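Local atomic coordinates of chitin binding protein (Streptomyces lividans, PDB entry 5FTZ), a protein that is a copper-dependent lytic polysaccharide monooxygenase of family AA10, which probably binds chitin or related polysaccharides and cleaves them oxidatively. Residues A[1-4]-A[8-11]; A[12-17]-A[23-28]; A[17-22]-A[68-73]; A[49-54]-A[163-168]. One frame throughout, in Å; residues are numbered along the deposited sequence.

Contact 1: residues A[1-4]-A[8-11]. With CU (copper (II) ion), chain B.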
# COMPACT_ATOMS: atom_id res chain seq x y z
N HIS A 1 13.93 -7.68 -4.16
CA HIS A 1 15.26 -8.12 -4.71
C HIS A 1 15.04 -9.03 -5.89
O HIS A 1 14.28 -9.99 -5.85
CB HIS A 1 16.14 -8.76 -3.64
CG HIS A 1 16.68 -7.76 -2.66
ND1 HIS A 1 15.87 -7.00 -1.85
CD2 HIS A 1 17.93 -7.35 -2.39
CE1 HIS A 1 16.58 -6.16 -1.13
NE2 HIS A 1 17.85 -6.36 -1.43
N GLY A 2 15.69 -8.67 -6.99
CA GLY A 2 15.57 -9.42 -8.22
C GLY A 2 16.31 -8.78 -9.36
O GLY A 2 16.83 -7.68 -9.22
N TYR A 3 16.24 -9.42 -10.53
CA TYR A 3 16.93 -8.93 -11.72
C TYR A 3 16.22 -9.52 -12.93
O TYR A 3 15.51 -10.52 -12.83
CB TYR A 3 18.42 -9.39 -11.71
CG TYR A 3 18.61 -10.85 -11.49
CD1 TYR A 3 18.53 -11.76 -12.53
CD2 TYR A 3 18.81 -11.34 -10.22
CE1 TYR A 3 18.59 -13.12 -12.31
CE2 TYR A 3 18.95 -12.71 -9.97
CZ TYR A 3 18.83 -13.60 -11.03
OH TYR A 3 18.97 -14.97 -10.88
N THR A 4 16.54 -9.01 -14.09
CA THR A 4 16.02 -9.60 -15.32
C THR A 4 16.98 -10.67 -15.83
O THR A 4 18.21 -10.47 -15.88
CB THR A 4 15.83 -8.55 -16.41
OG1 THR A 4 16.96 -7.72 -16.38
CG2 THR A 4 14.58 -7.69 -16.20
N VAL A 8 18.99 -11.01 -20.68
CA VAL A 8 19.84 -11.14 -19.50
C VAL A 8 20.55 -9.84 -19.17
O VAL A 8 21.16 -9.21 -20.04
CB VAL A 8 20.78 -12.35 -19.62
CG1 VAL A 8 21.78 -12.17 -20.71
CG2 VAL A 8 21.43 -12.61 -18.29
N SER A 9 20.50 -9.45 -17.91
CA SER A 9 21.07 -8.19 -17.44
C SER A 9 22.52 -8.33 -17.07
O SER A 9 23.05 -9.42 -16.85
CB SER A 9 20.28 -7.68 -16.25
OG SER A 9 20.24 -8.66 -15.20
N ARG A 10 23.22 -7.20 -16.99
CA ARG A 10 24.62 -7.17 -16.64
C ARG A 10 24.88 -7.84 -15.31
O ARG A 10 25.90 -8.54 -15.19
CB ARG A 10 25.19 -5.75 -16.72
CG ARG A 10 25.29 -5.18 -18.12
CD ARG A 10 25.84 -3.77 -18.09
NE ARG A 10 25.91 -3.22 -19.46
CZ ARG A 10 26.18 -1.95 -19.74
NH1 ARG A 10 26.42 -1.09 -18.77
NH2 ARG A 10 26.16 -1.55 -21.02
N GLN A 11 24.05 -7.59 -14.31
CA GLN A 11 24.32 -8.23 -13.03
C GLN A 11 24.25 -9.74 -13.15
O GLN A 11 25.01 -10.45 -12.45
CB GLN A 11 23.39 -7.69 -11.94
CG GLN A 11 21.89 -7.67 -12.21
CD GLN A 11 21.41 -6.34 -12.69
OE1 GLN A 11 21.86 -5.86 -13.72
NE2 GLN A 11 20.51 -5.74 -11.97
CU CU B . 13.97 -6.77 -2.11
O HOH W 1 19.37 -6.38 -9.17
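Tyr3 meets the start of helix 10-15 by its root, CB lying 3.9 Å from Gln11 CG, while its ring leads away and the Ser9 hydroxyl comes up to it obliquely. Tyr3 OH continues outward to Lys12 NZ. The flat group that organises the contact is the Thr4 carbonyl, whose O takes two bonds from one residue. Ser9 OG lies in the carbonyl plane on a lone pair, 2.8 Å from Thr4 O, whereas Ser9 N, 3.2 Å from the same oxygen, stands 39° above that plane. OG sits between its own backbone N and carbonyl carbon (chi1 56°), which turns it to the side of the N-H and aims both donors at one acceptor. Ser9 CB, placed by the backbone, lies 3.3 Å from Thr4 OG1. With an alanine at Ser9, Thr4 O would probably keep only the off-plane N-H bond and be held less firmly. Gln11, bent at chi2, donates from NE2 to Tyr165 O and to a water (3.1 Å from NE2) that in turn donates to Gly2 O. Ser9 is the N-cap of helix 10-15. At the N terminus, His1 chelates copper through its N at 2.2 Å and its ND1 at 1.9 Å; with His91 NE2 this forms the histidine brace that defines lytic polysaccharide monooxygenases.

Contact 2: residues A[12-17]-A[23-28]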
# COMPACT_ATOMS: atom_id res chain seq x y z
N LYS A 12 23.36 -10.25 -13.98
CA LYS A 12 23.25 -11.70 -14.12
C LYS A 12 24.37 -12.28 -14.95
O LYS A 12 24.85 -13.38 -14.62
CB LYS A 12 21.88 -12.05 -14.68
CG LYS A 12 21.58 -13.55 -14.79
CD LYS A 12 21.74 -14.28 -13.47
CE LYS A 12 21.15 -15.68 -13.59
NZ LYS A 12 21.20 -16.31 -12.26
N VAL A 13 24.85 -11.61 -16.00
CA VAL A 13 25.99 -12.12 -16.71
C VAL A 13 27.23 -12.10 -15.85
O VAL A 13 28.09 -12.99 -16.00
CB VAL A 13 26.28 -11.48 -18.08
CG1 VAL A 13 25.08 -11.65 -19.01
CG2 VAL A 13 26.71 -10.09 -18.04
N CYS A 14 27.32 -11.19 -14.90
CA CYS A 14 28.42 -11.22 -13.92
C CYS A 14 28.24 -12.43 -12.97
O CYS A 14 29.18 -13.24 -12.79
CB CYS A 14 28.42 -9.88 -13.18
SG CYS A 14 29.02 -8.47 -14.11
N GLN A 15 27.06 -12.71 -12.50
CA GLN A 15 26.87 -13.83 -11.57
C GLN A 15 27.04 -15.18 -12.28
O GLN A 15 27.58 -16.13 -11.65
CB GLN A 15 25.54 -13.73 -10.88
CG GLN A 15 25.27 -14.83 -9.85
CD GLN A 15 24.66 -16.05 -10.50
OE1 GLN A 15 24.02 -16.01 -11.56
NE2 GLN A 15 24.85 -17.19 -9.83
N ASN A 16 26.66 -15.30 -13.53
CA ASN A 16 26.51 -16.60 -14.14
C ASN A 16 27.79 -17.14 -14.76
O ASN A 16 27.77 -18.23 -15.31
CB ASN A 16 25.27 -16.68 -15.02
CG ASN A 16 25.44 -16.06 -16.32
OD1 ASN A 16 26.56 -15.66 -16.71
ND2 ASN A 16 24.28 -15.90 -17.05
N GLY A 17 28.87 -16.38 -14.66
CA GLY A 17 30.15 -16.89 -15.16
C GLY A 17 30.47 -16.39 -16.54
O GLY A 17 31.54 -16.70 -17.07
N GLY A 23 33.41 -8.04 -9.45
CA GLY A 23 33.39 -7.64 -8.03
C GLY A 23 32.20 -8.23 -7.28
O GLY A 23 31.70 -9.31 -7.59
N ALA A 24 31.75 -7.50 -6.27
CA ALA A 24 30.74 -7.94 -5.28
C ALA A 24 29.44 -8.43 -5.92
O ALA A 24 28.77 -9.28 -5.38
CB ALA A 24 30.42 -6.80 -4.30
N ILE A 25 29.07 -7.79 -7.02
CA ILE A 25 27.79 -8.16 -7.70
C ILE A 25 27.67 -9.61 -8.06
O ILE A 25 26.57 -10.17 -8.12
CB ILE A 25 27.53 -7.25 -8.93
CG1 ILE A 25 26.11 -7.35 -9.41
CG2 ILE A 25 28.49 -7.59 -10.08
CD1 ILE A 25 25.12 -6.77 -8.47
N GLN A 26 28.80 -10.27 -8.29
CA GLN A 26 28.73 -11.64 -8.71
C GLN A 26 28.08 -12.60 -7.67
O GLN A 26 27.63 -13.65 -8.00
CB GLN A 26 30.10 -12.19 -9.07
CG GLN A 26 30.95 -12.44 -7.84
CD GLN A 26 32.43 -12.77 -8.09
OE1 GLN A 26 32.73 -13.83 -8.59
NE2 GLN A 26 33.33 -11.86 -7.72
N TRP A 27 28.04 -12.18 -6.41
CA TRP A 27 27.43 -12.98 -5.33
C TRP A 27 26.01 -12.57 -5.04
O TRP A 27 25.35 -13.26 -4.25
CB TRP A 27 28.23 -12.78 -4.03
CG TRP A 27 29.71 -12.94 -4.13
CD1 TRP A 27 30.62 -12.00 -3.89
CD2 TRP A 27 30.41 -14.06 -4.67
NE1 TRP A 27 31.89 -12.45 -4.20
CE2 TRP A 27 31.78 -13.72 -4.65
CE3 TRP A 27 30.03 -15.31 -5.10
CZ2 TRP A 27 32.77 -14.60 -5.10
CZ3 TRP A 27 31.06 -16.18 -5.54
CH2 TRP A 27 32.37 -15.80 -5.52
N GLU A 28 25.53 -11.48 -5.64
CA GLU A 28 24.23 -10.91 -5.26
C GLU A 28 23.62 -10.08 -6.37
O GLU A 28 23.33 -8.92 -6.20
CB GLU A 28 24.30 -10.08 -4.00
CG GLU A 28 25.36 -9.01 -3.98
CD GLU A 28 25.34 -8.28 -2.66
OE1 GLU A 28 24.24 -7.87 -2.18
OE2 GLU A 28 26.43 -8.12 -2.10
O HOH W 2 28.65 -15.98 -9.02
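Gln15 holds CG anti to its backbone N (chi1 -178°), and this torsion lays CG alongside the carbonyl of Gln26, 3.2 Å from Gln26 O. A bend at chi2 (-87°) then carries the amide away from the turn and back along its own helix, where OE1 accepts from Lys12 NZ at 2.9 Å, with the ammonium tilted well above the amide plane. With an alanine in place of Gln15, Lys12 NZ would probably lose this acceptor, keeping Tyr3 OH, and a gap would open beside Gln26 O. Deeper in, Ile25 turns its CG2 branch to Cys14, reaching CB at 3.9 Å; this is the apolar part of the contact. No direct hydrogen bond joins the segments. Instead one water donates to both backbones, 2.8 Å from Gln15 O and 2.7 Å from Gln26 O, across the point where the two chains run closest. The turn is braced from within: Gly23 O is gripped by Gln26 N at 3.1 Å and by Gln26 NE2 at 3.0 Å, from opposite faces of its plane, a double hold that fixes the extended Gln26 chain. Gln26 CG rests over the centre of the Trp27 ring, 3.5 Å above its plane. Cys14 is also disulfide-bonded to Cys22, in the loop just before the turn. A short helix and a 3-10 turn packed together in the excursion from strand 2-6 to strand 33-35 fit the variable helix-and-loop region after the first strand of AA10 monooxygenases, which in relatives contributes to the substrate-facing surface.

Contact 3: residues A[17-22]-A[68-73]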
# COMPACT_ATOMS: atom_id res chain seq x y z
N GLY A 17 28.87 -16.38 -14.66
CA GLY A 17 30.15 -16.89 -15.16
C GLY A 17 30.47 -16.39 -16.54
O GLY A 17 31.54 -16.70 -17.07
N THR A 18 29.56 -15.66 -17.17
CA THR A 18 29.79 -15.25 -18.53
C THR A 18 30.83 -14.14 -18.63
O THR A 18 31.54 -14.07 -19.64
CB THR A 18 28.47 -14.80 -19.20
OG1 THR A 18 27.52 -15.90 -19.10
CG2 THR A 18 28.66 -14.51 -20.67
N VAL A 19 30.84 -13.27 -17.63
CA VAL A 19 31.75 -12.13 -17.55
C VAL A 19 32.46 -12.26 -16.25
O VAL A 19 31.83 -12.35 -15.21
CB VAL A 19 30.92 -10.80 -17.57
CG1 VAL A 19 31.72 -9.60 -17.22
CG2 VAL A 19 30.31 -10.64 -18.96
N GLY A 20 33.77 -12.17 -16.29
CA GLY A 20 34.57 -12.19 -15.06
C GLY A 20 34.93 -10.80 -14.57
O GLY A 20 34.80 -9.81 -15.29
N GLY A 21 35.40 -10.68 -13.34
CA GLY A 21 36.00 -9.45 -12.85
C GLY A 21 35.03 -8.40 -12.32
O GLY A 21 35.43 -7.30 -12.04
N CYS A 22 33.75 -8.75 -12.08
CA CYS A 22 32.76 -7.73 -11.76
C CYS A 22 32.69 -7.34 -10.33
O CYS A 22 32.01 -6.33 -10.04
CB CYS A 22 31.34 -8.19 -12.11
SG CYS A 22 31.08 -8.58 -13.88
N GLN A 68 36.68 -5.89 -22.93
CA GLN A 68 35.97 -6.36 -24.10
C GLN A 68 34.51 -5.86 -24.08
O GLN A 68 33.98 -5.45 -23.04
CB GLN A 68 36.03 -7.86 -24.13
CG GLN A 68 37.46 -8.44 -24.24
CD GLN A 68 38.04 -8.19 -25.58
OE1 GLN A 68 37.67 -8.84 -26.52
NE2 GLN A 68 38.89 -7.18 -25.69
N ALA A 69 33.84 -5.89 -25.21
CA ALA A 69 32.43 -5.58 -25.24
C ALA A 69 31.59 -6.47 -24.31
O ALA A 69 31.88 -7.64 -24.09
CB ALA A 69 31.89 -5.73 -26.65
N TRP A 70 30.56 -5.91 -23.70
CA TRP A 70 29.61 -6.73 -23.00
C TRP A 70 28.99 -7.72 -23.95
O TRP A 70 28.77 -7.42 -25.09
CB TRP A 70 28.48 -5.91 -22.39
CG TRP A 70 28.87 -5.00 -21.24
CD1 TRP A 70 29.09 -3.66 -21.30
CD2 TRP A 70 29.01 -5.39 -19.87
NE1 TRP A 70 29.39 -3.21 -20.06
CE2 TRP A 70 29.36 -4.25 -19.16
CE3 TRP A 70 28.87 -6.60 -19.18
CZ2 TRP A 70 29.56 -4.26 -17.78
CZ3 TRP A 70 29.07 -6.59 -17.80
CH2 TRP A 70 29.40 -5.45 -17.14
N PRO A 71 28.72 -8.94 -23.46
CA PRO A 71 27.94 -9.86 -24.31
C PRO A 71 26.56 -9.34 -24.52
O PRO A 71 25.99 -8.69 -23.64
CB PRO A 71 27.89 -11.17 -23.51
CG PRO A 71 28.16 -10.80 -22.14
CD PRO A 71 28.97 -9.52 -22.14
N THR A 72 25.96 -9.68 -25.66
CA THR A 72 24.62 -9.16 -25.97
C THR A 72 23.64 -10.28 -26.31
O THR A 72 24.05 -11.35 -26.78
CB THR A 72 24.61 -8.23 -27.19
OG1 THR A 72 24.91 -8.97 -28.38
CG2 THR A 72 25.59 -7.10 -27.12
N THR A 73 22.36 -10.01 -26.12
CA THR A 73 21.28 -10.85 -26.55
C THR A 73 20.80 -10.29 -27.90
O THR A 73 20.45 -9.11 -28.02
CB THR A 73 20.14 -10.84 -25.55
OG1 THR A 73 20.59 -11.32 -24.28
CG2 THR A 73 18.95 -11.70 -25.99
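Val19 carries the buried half of this contact, placing one methyl on each of two neighbouring residues. The tight point is Val19 CG2 on the pyrrolidine ring of Pro71, 3.6 Å from CD and 3.8 Å from CG. Val19 CG1, which the torsion puts anti to the backbone N (chi1 168°), meets CZ3 of the buried Trp70 less closely, at 4.1 Å, the two side chains crossing at about a right angle. The backbone of Val19 is hydrogen-bonded to Val13 of helix 10-15, which holds the residue beside Trp70 and Pro71. The indole is settled independently: NE1 donates to Ser61 O, and Arg10 makes a cation-pi contact with the ring. The solvent side lies at Thr18, which is exposed; its CG2 approaches Pro71 CG at 4.0 Å, a single grazing contact, while OG1 turns to Asn16 OD1. No hydrogen bond spans the segments, and the 153 Å² buried between them comes from apolar packing alone. The touching residues all lie in loop. The loop that follows helix 10-15, carrying Cys22 of the disulfide, is thereby packed against the approach to strand 73-74, which pairs parallel with strand 162-171: irregular loops laid against the edge of the beta-sandwich core typical of AA10 monooxygenases.

Contact 4: residues A[49-54]-A[163-168]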
# COMPACT_ATOMS: atom_id res chain seq x y z
N CYS A 49 23.09 1.81 -14.10
CA CYS A 49 23.13 0.34 -14.14
C CYS A 49 23.60 -0.25 -12.84
O CYS A 49 23.31 -1.42 -12.58
CB CYS A 49 24.00 -0.15 -15.29
SG CYS A 49 23.46 0.45 -16.92
N SER A 50 24.26 0.53 -11.97
CA SER A 50 24.64 0.10 -10.63
C SER A 50 23.67 0.57 -9.56
O SER A 50 23.91 0.33 -8.39
CB SER A 50 26.05 0.61 -10.26
OG SER A 50 26.09 2.03 -10.20
N ALA A 51 22.63 1.26 -9.95
CA ALA A 51 21.66 1.93 -9.04
C ALA A 51 22.35 2.81 -8.01
O ALA A 51 21.84 2.98 -6.88
CB ALA A 51 20.72 0.97 -8.39
N GLY A 52 23.46 3.42 -8.37
CA GLY A 52 24.19 4.29 -7.45
C GLY A 52 25.14 3.63 -6.46
O GLY A 52 25.77 4.31 -5.68
N HIS A 53 25.29 2.30 -6.49
CA HIS A 53 26.19 1.57 -5.60
C HIS A 53 27.61 1.51 -6.14
O HIS A 53 27.91 0.83 -7.14
CB HIS A 53 25.70 0.17 -5.41
CG HIS A 53 24.43 0.10 -4.69
ND1 HIS A 53 24.35 0.26 -3.32
CD2 HIS A 53 23.15 -0.03 -5.13
CE1 HIS A 53 23.08 0.20 -2.94
NE2 HIS A 53 22.34 -0.01 -4.02
N GLY A 54 28.52 2.20 -5.46
CA GLY A 54 29.92 2.13 -5.82
C GLY A 54 30.49 0.73 -5.87
O GLY A 54 31.32 0.44 -6.74
N ALA A 163 13.55 1.25 -6.12
CA ALA A 163 13.35 0.53 -7.37
C ALA A 163 14.61 -0.29 -7.62
O ALA A 163 15.69 0.08 -7.18
CB ALA A 163 13.05 1.49 -8.52
N PHE A 164 14.43 -1.33 -8.44
CA PHE A 164 15.56 -2.17 -8.89
C PHE A 164 15.80 -1.87 -10.33
O PHE A 164 14.86 -1.73 -11.10
CB PHE A 164 15.28 -3.63 -8.64
CG PHE A 164 15.27 -3.98 -7.16
CD1 PHE A 164 14.17 -3.69 -6.35
CD2 PHE A 164 16.40 -4.52 -6.58
CE1 PHE A 164 14.20 -3.98 -4.99
CE2 PHE A 164 16.42 -4.78 -5.22
CZ PHE A 164 15.36 -4.46 -4.45
N TYR A 165 17.08 -1.75 -10.65
CA TYR A 165 17.54 -1.35 -11.98
C TYR A 165 18.35 -2.43 -12.64
O TYR A 165 19.24 -3.01 -12.02
CB TYR A 165 18.41 -0.09 -11.86
CG TYR A 165 17.59 1.11 -11.41
CD1 TYR A 165 17.34 1.35 -10.07
CD2 TYR A 165 17.14 2.04 -12.32
CE1 TYR A 165 16.56 2.44 -9.65
CE2 TYR A 165 16.32 3.10 -11.92
CZ TYR A 165 16.05 3.30 -10.59
OH TYR A 165 15.24 4.39 -10.26
N ALA A 166 18.05 -2.74 -13.90
CA ALA A 166 18.78 -3.81 -14.58
C ALA A 166 19.01 -3.43 -16.06
O ALA A 166 18.04 -3.31 -16.83
CB ALA A 166 18.02 -5.13 -14.52
N CYS A 167 20.26 -3.20 -16.39
CA CYS A 167 20.65 -2.89 -17.79
C CYS A 167 20.97 -4.17 -18.51
O CYS A 167 21.79 -4.96 -18.00
CB CYS A 167 21.91 -2.02 -17.80
SG CYS A 167 21.55 -0.37 -17.13
N SER A 168 20.44 -4.36 -19.73
CA SER A 168 20.73 -5.49 -20.54
C SER A 168 21.27 -5.03 -21.87
O SER A 168 20.60 -4.27 -22.59
CB SER A 168 19.51 -6.32 -20.75
OG SER A 168 18.93 -6.79 -19.55
O HOH W 3 22.45 -3.26 -14.53
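Cys49 and Ala51 lie alongside Cys167 and Tyr165, with CA atoms 5.5 Å apart for Cys49 and Cys167 and 6.0 Å for Ala51 and Tyr165; the motif is a loop cross-linked by a disulfide to a strand of the Ig-like beta-sandwich. The strand, 163-168, is regular, whereas the loop folds into a type I' turn from Ser50 to His53. At its corners Ala51 and Gly52 take positive phi (51° and 83°), and His53 N closes it on Ser50 O at 3.1 Å. No direct backbone bond spans the segments. A water fills that role, donating to Cys49 O at 2.8 Å and accepting from Cys167 N at 2.9 Å, next to the covalent link. In the disulfide, Cys49 SG and Cys167 SG are 2.1 Å apart with a chi3 of -85°, close to the relaxed right-angle value and left-handed in sense. With both sulfurs anti to their carbonyl carbons, beside the backbone N, the two half-cystines enter the bridge in the same rotamer. Beyond it the Tyr165 ring lies beside the turn, its hydroxyl bonded to Pro35 O and its flank touched obliquely by the methyl of Ala51, with CB 3.8 Å from Tyr165 CD1.

From the N terminus, contact 1 closes the three-residue link between strand 2-6 and helix 10-15, and the other three all follow it in series. Contact 2 folds the chain back onto that helix; contact 3 starts from Gly17, which the two share, and crosses it, the Cys14–Cys22 disulfide joining them. Contact 3 in turn crosses contact 4, their segments alternating along the chain, whereas contacts 2 and 4 are in series and do not touch. Contact 4 makes the longest closure, spanning 108 residues. Helix 10-15 is the hub: Arg10 and Gln11 bond to the backbone of strand 162-171, tying contact 1 to contact 4.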